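Local coordinates for protein 1d10 (Caenorhabditis elegans, PDB 1T9F) that is of unknown function but adopts the beta-trefoil fold of the MIR family, resembling the SDF2 group of proteins, at residues Phe85-His90 with Glu110-Asp115; Ser35-Val40 with Ser103-Glu108. All blocks are in the same frame, centred on the assembly; numbering follows the deposited sequence.

Overall arrangement
Both contacts gather on one side of the trefoil, their centres about 8 Å apart, and strands 85-89 and 100-105, neighbours in the capping sheet, bring them together. Contact 1 is the more buried: strand 85-89 packs against the 110-115 loop that leads back to the barrel, and its chemistry centres on an imidazole bound to a carboxylate. Contact 2, partly buried, sets strand 38-43 against strand 100-105 from another hairpin, through one backbone bond, neutral amide and hydroxyl groups and a little apolar packing. The two touch directly, with His-87 N close enough to Ser-103 O for a probable hydrogen bond and His-87 packed on Phe-105.

Contact 1 of 2, residues Phe85-His90 with Glu110-Asp115; sequences FLHSHH and ESDTGD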
loop_
_atom_site.group_PDB
_atom_site.type_symbol
_atom_site.label_atom_id
_atom_site.label_comp_id
_atom_site.label_asym_id
_atom_site.label_seq_id
_atom_site.Cartn_x
_atom_site.Cartn_y
_atom_site.Cartn_z
ATOM N N PHE A 85 -1.359 -7.805 -5.767
ATOM C CA PHE A 85 -2.061 -6.987 -4.778
ATOM C C PHE A 85 -1.211 -6.748 -3.530
ATOM O O PHE A 85 -0.442 -7.617 -3.118
ATOM C CB PHE A 85 -3.386 -7.649 -4.356
ATOM C CG PHE A 85 -4.514 -7.445 -5.335
ATOM C CD1 PHE A 85 -4.741 -8.356 -6.360
ATOM C CD2 PHE A 85 -5.341 -6.326 -5.236
ATOM C CE1 PHE A 85 -5.774 -8.161 -7.276
ATOM C CE2 PHE A 85 -6.372 -6.121 -6.143
ATOM C CZ PHE A 85 -6.591 -7.044 -7.170
ATOM N N LEU A 86 -1.342 -5.565 -2.931
ATOM C CA LEU A 86 -0.600 -5.261 -1.716
ATOM C C LEU A 86 -1.068 -6.326 -0.725
ATOM O O LEU A 86 -2.265 -6.444 -0.441
ATOM C CB LEU A 86 -0.972 -3.876 -1.207
ATOM C CG LEU A 86 -0.090 -3.347 -0.087
ATOM C CD1 LEU A 86 1.352 -3.195 -0.598
ATOM C CD2 LEU A 86 -0.646 -2.018 0.395
ATOM N N HIS A 87 -0.122 -7.071 -0.176
ATOM C CA HIS A 87 -0.449 -8.190 0.699
ATOM C C HIS A 87 0.348 -8.231 1.991
ATOM O O HIS A 87 1.469 -7.726 2.066
ATOM C CB HIS A 87 -0.177 -9.478 -0.085
ATOM C CG HIS A 87 -0.716 -10.720 0.549
ATOM N ND1 HIS A 87 -1.980 -11.203 0.277
ATOM C CD2 HIS A 87 -0.139 -11.621 1.380
ATOM C CE1 HIS A 87 -2.153 -12.353 0.906
ATOM N NE2 HIS A 87 -1.052 -12.629 1.582
ATOM N N SER A 88 -0.248 -8.823 3.020
ATOM C CA SER A 88 0.456 -8.996 4.277
ATOM C C SER A 88 0.083 -10.335 4.888
ATOM O O SER A 88 -0.888 -10.978 4.477
ATOM C CB SER A 88 0.176 -7.872 5.261
ATOM O OG SER A 88 1.294 -7.762 6.134
ATOM N N HIS A 89 0.860 -10.749 5.875
ATOM C CA HIS A 89 0.660 -12.045 6.495
ATOM C C HIS A 89 1.637 -12.223 7.642
ATOM O O HIS A 89 2.370 -11.297 7.989
ATOM C CB HIS A 89 0.878 -13.123 5.435
ATOM C CG HIS A 89 1.973 -12.796 4.465
ATOM N ND1 HIS A 89 2.125 -13.455 3.265
ATOM C CD2 HIS A 89 2.969 -11.879 4.519
ATOM C CE1 HIS A 89 3.166 -12.956 2.621
ATOM N NE2 HIS A 89 3.696 -11.999 3.361
ATOM N N HIS A 90 1.649 -13.419 8.223
ATOM C CA HIS A 90 2.524 -13.704 9.349
ATOM C C HIS A 90 3.952 -14.121 9.016
ATOM O O HIS A 90 4.412 -15.176 9.445
ATOM C CB HIS A 90 1.888 -14.761 10.256
ATOM C CG HIS A 90 0.834 -14.216 11.168
ATOM N ND1 HIS A 90 1.055 -13.135 11.995
ATOM C CD2 HIS A 90 -0.439 -14.615 11.402
ATOM C CE1 HIS A 90 -0.036 -12.892 12.699
ATOM N NE2 HIS A 90 -0.957 -13.775 12.359
ATOM N N GLU A 110 -6.253 -14.992 -7.689
ATOM C CA GLU A 110 -5.720 -15.569 -6.453
ATOM C C GLU A 110 -5.960 -14.735 -5.194
ATOM O O GLU A 110 -5.656 -15.179 -4.089
ATOM C CB GLU A 110 -4.211 -15.779 -6.572
ATOM C CG GLU A 110 -3.755 -16.622 -7.746
ATOM C CD GLU A 110 -2.278 -16.443 -8.010
ATOM O OE1 GLU A 110 -1.458 -17.161 -7.405
ATOM O OE2 GLU A 110 -1.933 -15.553 -8.814
ATOM N N SER A 111 -6.469 -13.524 -5.364
ATOM C CA SER A 111 -6.696 -12.626 -4.234
ATOM C C SER A 111 -7.526 -13.238 -3.104
ATOM O O SER A 111 -8.537 -13.898 -3.353
ATOM C CB SER A 111 -7.372 -11.346 -4.729
ATOM O OG SER A 111 -7.549 -10.414 -3.672
ATOM N N ASP A 112 -7.083 -13.016 -1.867
ATOM C CA ASP A 112 -7.785 -13.507 -0.677
ATOM C C ASP A 112 -7.880 -12.409 0.387
ATOM O O ASP A 112 -7.480 -11.270 0.139
ATOM C CB ASP A 112 -7.089 -14.748 -0.093
ATOM C CG ASP A 112 -5.660 -14.479 0.353
ATOM O OD1 ASP A 112 -5.364 -13.362 0.826
ATOM O OD2 ASP A 112 -4.827 -15.406 0.253
ATOM N N THR A 113 -8.399 -12.750 1.566
ATOM C CA THR A 113 -8.558 -11.774 2.653
ATOM C C THR A 113 -7.251 -11.081 3.056
ATOM O O THR A 113 -7.266 -9.998 3.652
ATOM C CB THR A 113 -9.177 -12.429 3.922
ATOM O OG1 THR A 113 -8.311 -13.462 4.409
ATOM C CG2 THR A 113 -10.535 -13.019 3.607
ATOM N N GLY A 114 -6.124 -11.710 2.742
ATOM C CA GLY A 114 -4.838 -11.121 3.074
ATOM C C GLY A 114 -4.544 -9.847 2.289
ATOM O O GLY A 114 -3.595 -9.129 2.612
ATOM N N ASP A 115 -5.345 -9.568 1.264
ATOM C CA ASP A 115 -5.159 -8.379 0.436
ATOM C C ASP A 115 -5.970 -7.175 0.928
ATOM O O ASP A 115 -5.810 -6.072 0.397
ATOM C CB ASP A 115 -5.559 -8.652 -1.025
ATOM C CG ASP A 115 -4.689 -9.715 -1.696
ATOM O OD1 ASP A 115 -3.495 -9.817 -1.357
ATOM O OD2 ASP A 115 -5.208 -10.431 -2.585
HETATM O O HOH W 1 -4.536 -5.317 -1.795
#
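His-87, on strand 85-89 of the beta-trefoil cap, reaches into the 110-115 loop and meets Asp-115 in a His-carboxylate hydrogen bond. From ND1 of His-87 to OD1 of Asp-115 the distance is 2.6 Å, and the bond is nearly straight at 168°. The oxygen lies in the plane of the imidazole, but the N-H meets it from above the carboxylate plane; the two flat groups are turned 71° against each other. With CG anti to the backbone N (chi1 -168°), the ring extends over the 3-10 turn 113-115, whose Gly-114, lacking a side chain, lets it settle close. The carbonyl O of Gly-114 sits over one face of the ring near its rim, 3.5 Å from ND1 of His-87, and is also bound by His-136.

The other half of the tight part is Phe-85. Its CB packs 3.6 Å from CG of Asp-115, while OG of Ser-111 lies over a face of its ring. That hydroxyl donates to OD2 of Asp-115 through the anti lone pair, and Asp-112 N gives OD2 a second bond, so both carboxylate oxygens are held and the group's rotation is fixed. A water donates to both Leu-86 O and Asp-115 O, and Trp-117 also binds Leu-86 O.

Packing is looser elsewhere. The backbone bond from Ser-88 N to Gly-114 O is weak, at 3.4 Å, and Thr-113 turns away from the strand into an exposed position. Partly exposed Asp-112 reaches back to the edge of the imidazole, where its OD1 lies 3.4 Å from CE1 of His-87. The same oxygen closes an Asx turn, accepting Gly-114 N at 2.6 Å from Asp-112 OD1.

Contact 2 of 2, residues Ser35-Val40 with Ser103-Glu108; sequences SGQQSV and SAFGSE
Gln-38 and Ala-104 join two strands edge to edge in a partly buried, imperfect antiparallel pairing, where the start of strand 38-43 meets the end of strand 100-105 in the capping sheet of the fold. The short segments 38-40 and 103-105 run at 134° to each other, well short of antiparallel, and one backbone hydrogen bond ties them: Ala-104 N to Gln-38 O, 3.0 Å. The return bond of the same pair is not made directly: a water stands between, donating to Ala-104 O and only weakly accepting from Gln-38 N.

Side chains fill in around this single bond. Val-40 lays its CG2 methyl across the backbone of the other strand, 3.3 Å from C of Ser-103, and the same methyl is 4.0 Å from CB of Ala-104. On its other side, that CB is flanked by the extended chain of Gln-38, whose OE1 comes to 3.5 Å from Ala-104 CB while being held by hydroxyls of Ser-26 and Thr-82.

Gln-37 makes the polar link. Its chain is extended beyond CG and carries the amide past Ser-103 to Phe-105. Ser-103 OG, placed between the backbone N and the carbonyl carbon (chi1 59°), donates to Gln-37 OE1 at 2.8 Å, arriving only 16° out of the amide carbonyl plane. That bond settles which way the amide faces and leaves NE2 beside the Phe-105 ring, 3.1 Å from its CD2. Phe-105 in turn meets the His-87 ring, and the Gln-37 side chain also touches His-89 of strand 85-89.

Strand 38-43 pairs with 23-27, and strand 100-105 with 85-89; the contact therefore joins two neighbouring hairpins, as in the three-hairpin cap over the six-stranded barrel of a beta-trefoil.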
loop_
_atom_site.group_PDB
_atom_site.type_symbol
_atom_site.label_atom_id
_atom_site.label_comp_id
_atom_site.label_asym_id
_atom_site.label_seq_id
_atom_site.Cartn_x
_atom_site.Cartn_y
_atom_site.Cartn_z
ATOM N N SER A 35 8.278 -14.855 2.864
ATOM C CA SER A 35 7.431 -15.686 2.015
ATOM C C SER A 35 8.086 -15.903 0.661
ATOM O O SER A 35 7.687 -16.784 -0.098
ATOM C CB SER A 35 6.073 -15.010 1.805
ATOM O OG SER A 35 6.206 -13.847 0.998
ATOM N N GLY A 36 9.091 -15.090 0.362
ATOM C CA GLY A 36 9.761 -15.207 -0.916
ATOM C C GLY A 36 8.881 -14.684 -2.037
ATOM O O GLY A 36 9.111 -14.984 -3.208
ATOM N N GLN A 37 7.859 -13.909 -1.683
ATOM C CA GLN A 37 6.958 -13.338 -2.683
ATOM C C GLN A 37 7.544 -12.026 -3.209
ATOM O O GLN A 37 8.566 -11.560 -2.717
ATOM C CB GLN A 37 5.578 -13.079 -2.076
ATOM C CG GLN A 37 4.911 -14.318 -1.516
ATOM C CD GLN A 37 3.549 -14.024 -0.919
ATOM O OE1 GLN A 37 3.340 -12.977 -0.314
ATOM N NE2 GLN A 37 2.619 -14.959 -1.073
ATOM N N GLN A 38 6.885 -11.436 -4.199
ATOM C CA GLN A 38 7.339 -10.183 -4.799
ATOM C C GLN A 38 7.435 -9.104 -3.731
ATOM O O GLN A 38 6.505 -8.916 -2.951
ATOM C CB GLN A 38 6.363 -9.745 -5.886
ATOM C CG GLN A 38 6.890 -8.653 -6.788
ATOM C CD GLN A 38 5.925 -8.330 -7.900
ATOM O OE1 GLN A 38 5.238 -7.300 -7.873
ATOM N NE2 GLN A 38 5.846 -9.216 -8.883
ATOM N N SER A 39 8.558 -8.395 -3.702
ATOM C CA SER A 39 8.769 -7.352 -2.710
ATOM C C SER A 39 7.994 -6.060 -2.982
ATOM O O SER A 39 7.523 -5.813 -4.097
ATOM C CB SER A 39 10.255 -7.015 -2.607
ATOM O OG SER A 39 10.729 -6.417 -3.799
ATOM N N VAL A 40 7.879 -5.244 -1.937
ATOM C CA VAL A 40 7.209 -3.949 -2.002
ATOM C C VAL A 40 8.151 -2.969 -1.325
ATOM O O VAL A 40 8.667 -3.247 -0.246
ATOM C CB VAL A 40 5.874 -3.950 -1.229
ATOM C CG1 VAL A 40 5.318 -2.525 -1.142
ATOM C CG2 VAL A 40 4.874 -4.866 -1.923
ATOM N N SER A 103 4.065 -7.647 1.051
ATOM C CA SER A 103 4.435 -8.088 -0.288
ATOM C C SER A 103 3.389 -7.747 -1.331
ATOM O O SER A 103 2.339 -7.189 -1.014
ATOM C CB SER A 103 4.652 -9.603 -0.266
ATOM O OG SER A 103 3.460 -10.263 0.152
ATOM N N ALA A 104 3.701 -8.070 -2.584
ATOM C CA ALA A 104 2.790 -7.869 -3.705
ATOM C C ALA A 104 2.461 -9.315 -4.074
ATOM O O ALA A 104 3.328 -10.056 -4.545
ATOM C CB ALA A 104 3.494 -7.170 -4.847
ATOM N N PHE A 105 1.217 -9.717 -3.843
ATOM C CA PHE A 105 0.821 -11.096 -4.076
ATOM C C PHE A 105 -0.282 -11.390 -5.085
ATOM O O PHE A 105 -1.095 -10.533 -5.433
ATOM C CB PHE A 105 0.467 -11.730 -2.715
ATOM C CG PHE A 105 -0.335 -13.005 -2.816
ATOM C CD1 PHE A 105 -1.731 -12.971 -2.805
ATOM C CD2 PHE A 105 0.303 -14.233 -2.951
ATOM C CE1 PHE A 105 -2.479 -14.145 -2.928
ATOM C CE2 PHE A 105 -0.432 -15.412 -3.075
ATOM C CZ PHE A 105 -1.828 -15.368 -3.064
ATOM N N GLY A 106 -0.265 -12.633 -5.568
ATOM C CA GLY A 106 -1.269 -13.127 -6.492
ATOM C C GLY A 106 -1.735 -12.332 -7.690
ATOM O O GLY A 106 -0.932 -11.879 -8.505
ATOM N N SER A 107 -3.056 -12.196 -7.794
ATOM C CA SER A 107 -3.725 -11.511 -8.897
ATOM C C SER A 107 -5.203 -11.452 -8.538
ATOM O O SER A 107 -5.585 -11.853 -7.449
ATOM C CB SER A 107 -3.573 -12.326 -10.180
ATOM O OG SER A 107 -4.250 -13.572 -10.040
ATOM N N GLU A 108 -6.041 -10.978 -9.452
ATOM C CA GLU A 108 -7.470 -10.909 -9.169
ATOM C C GLU A 108 -8.034 -12.301 -8.897
ATOM O O GLU A 108 -8.941 -12.472 -8.075
ATOM C CB GLU A 108 -8.218 -10.264 -10.338
ATOM C CG GLU A 108 -8.002 -8.767 -10.430
ATOM C CD GLU A 108 -8.752 -8.128 -11.574
ATOM O OE1 GLU A 108 -9.980 -8.340 -11.691
ATOM O OE2 GLU A 108 -8.110 -7.399 -12.352
HETATM O O HOH W 2 3.924 -12.517 -5.604
#